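Local coordinates for putative L-alanine-DL-glutamate epimerase (Burkholderia xenovorans, PDB 3GO2) that probably acts as a magnesium-dependent racemase or epimerase of the mandelate racemase/muconate lactonizing enzyme family, at the interface of chains A and B. Numbering follows the deposited sequence. Chains: chain A/B, Putative L-alanine-DL-glutamate epimerase.

The interface of chains A and B. Residues chain A 207, 212-215, 240, 340; chain B 193, 231.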
# COMPACT_ATOMS: atom_id res chain seq x y z
N ARG A 207 3.91 -40.29 -13.84
CA ARG A 207 3.82 -39.75 -15.18
C ARG A 207 4.04 -40.84 -16.24
O ARG A 207 3.37 -40.84 -17.29
CB ARG A 207 4.84 -38.63 -15.37
CG ARG A 207 4.93 -38.10 -16.81
CD ARG A 207 3.56 -37.68 -17.33
NE ARG A 207 3.08 -36.46 -16.67
CZ ARG A 207 1.82 -36.02 -16.66
NH1 ARG A 207 0.84 -36.71 -17.23
NH2 ARG A 207 1.54 -34.88 -16.05
N PRO A 212 1.07 -38.88 -21.27
CA PRO A 212 1.10 -37.42 -21.31
C PRO A 212 -0.26 -36.72 -21.20
O PRO A 212 -0.30 -35.51 -20.87
CB PRO A 212 1.74 -37.12 -22.67
CG PRO A 212 1.53 -38.33 -23.48
CD PRO A 212 1.60 -39.47 -22.52
N ASP A 213 -1.35 -37.43 -21.47
CA ASP A 213 -2.69 -36.84 -21.48
C ASP A 213 -3.56 -36.96 -20.21
O ASP A 213 -4.69 -36.48 -20.18
CB ASP A 213 -3.47 -37.39 -22.65
CG ASP A 213 -2.83 -37.09 -23.97
OD1 ASP A 213 -2.32 -35.97 -24.15
OD2 ASP A 213 -2.81 -37.97 -24.83
N VAL A 214 -3.07 -37.66 -19.21
CA VAL A 214 -3.75 -37.67 -17.92
C VAL A 214 -3.02 -36.63 -17.09
O VAL A 214 -1.80 -36.62 -17.02
CB VAL A 214 -3.67 -39.06 -17.27
CG1 VAL A 214 -4.08 -38.99 -15.79
CG2 VAL A 214 -4.57 -40.02 -18.02
N GLU A 215 -3.78 -35.72 -16.49
CA GLU A 215 -3.18 -34.63 -15.70
C GLU A 215 -2.83 -35.11 -14.30
O GLU A 215 -3.52 -35.96 -13.75
CB GLU A 215 -4.17 -33.48 -15.60
CG GLU A 215 -4.43 -32.80 -16.92
CD GLU A 215 -3.52 -31.63 -17.16
OE1 GLU A 215 -2.64 -31.36 -16.32
OE2 GLU A 215 -3.71 -30.97 -18.19
N ASP A 240 5.01 -31.25 -15.64
CA ASP A 240 3.69 -30.76 -16.00
C ASP A 240 2.70 -31.08 -14.89
O ASP A 240 2.31 -32.23 -14.73
CB ASP A 240 3.24 -31.41 -17.31
CG ASP A 240 1.87 -30.98 -17.74
OD1 ASP A 240 1.45 -29.84 -17.43
OD2 ASP A 240 1.21 -31.79 -18.44
N ARG A 340 -13.60 -25.26 -11.43
CA ARG A 340 -12.34 -25.74 -11.99
C ARG A 340 -12.40 -27.21 -12.39
O ARG A 340 -12.00 -27.59 -13.52
CB ARG A 340 -11.17 -25.57 -10.98
CG ARG A 340 -9.82 -26.02 -11.58
CD ARG A 340 -9.44 -25.13 -12.72
NE ARG A 340 -8.27 -25.54 -13.48
CZ ARG A 340 -8.29 -26.34 -14.55
NH1 ARG A 340 -9.42 -26.90 -14.97
NH2 ARG A 340 -7.17 -26.60 -15.19
N ARG B 193 -5.18 -29.32 -22.00
CA ARG B 193 -4.17 -29.69 -22.95
C ARG B 193 -4.64 -29.51 -24.36
O ARG B 193 -3.83 -29.17 -25.22
CB ARG B 193 -3.74 -31.15 -22.77
CG ARG B 193 -2.80 -31.37 -21.67
CD ARG B 193 -2.38 -32.84 -21.73
NE ARG B 193 -1.82 -33.42 -20.52
CZ ARG B 193 -1.12 -32.79 -19.58
NH1 ARG B 193 -0.88 -31.47 -19.61
NH2 ARG B 193 -0.67 -33.52 -18.55
N LYS B 231 -1.31 -20.40 -17.97
CA LYS B 231 -1.01 -21.69 -18.60
C LYS B 231 -0.66 -21.47 -20.09
O LYS B 231 0.27 -22.09 -20.63
CB LYS B 231 -2.18 -22.65 -18.45
CG LYS B 231 -2.30 -23.17 -17.02
CD LYS B 231 -3.61 -23.85 -16.74
CE LYS B 231 -3.79 -25.13 -17.50
NZ LYS B 231 -3.23 -26.30 -16.82
O HOH W 1 -4.52 -25.99 -14.08
O HOH W 2 -0.44 -32.73 -15.46
O HOH W 3 -5.72 -31.39 -19.98
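In this patch the apolar contact is slight and centres on B:Arg193, the first residue of helix 193-210, which crosses A:Asp213 obliquely; its CD lies 4.0 Å from A:Asp213 CA. With CG anti to the carbonyl carbon (chi1 -79°) and the chain extended as far as NE, this arginine meets the carboxylates of A:Glu215 and A:Asp240 tip to tip. A:Glu215, bent at chi2, lays its carboxylate over one face of the guanidinium, the planes 27° apart. This stacked salt bridge brings OE2 to 3.2 Å from B:Arg193 NH1, offset toward the rim. A:Asp240, with CG anti to its backbone N, meets the tip: its OD2 accepts from B:Arg193 NH1 at 2.4 Å through the syn lone pair, a salt-bridged hydrogen bond that is strongly bent and tilted from the guanidinium plane. The model is too tight here for its fine geometry to carry weight. The A:Pro212 carbonyl O also crowds the group, but the N-H bonds do not point to it.

A:Arg207 forms the second shell, its guanidinium turned 61° from that of B:Arg193. A:Arg207 NH1 donates to A:Val214 O at 2.7 Å, almost along the C=O axis, which helps fix its rotation, and the nearby acids probably ease the repulsion between the two arginines. Water 2 joins both guanidinium groups to A:Glu215 OE1 and A:Asp240 O, while water 3 links A:Glu215 OE2 to the backbone N of B:Arg193. This patch may or may not belong to a biological oligomer. At the rim, A:Arg340 and B:Lys231 share water 1, 2.9 Å from A:Arg340 NH2 and 3.0 Å from B:Lys231 NZ.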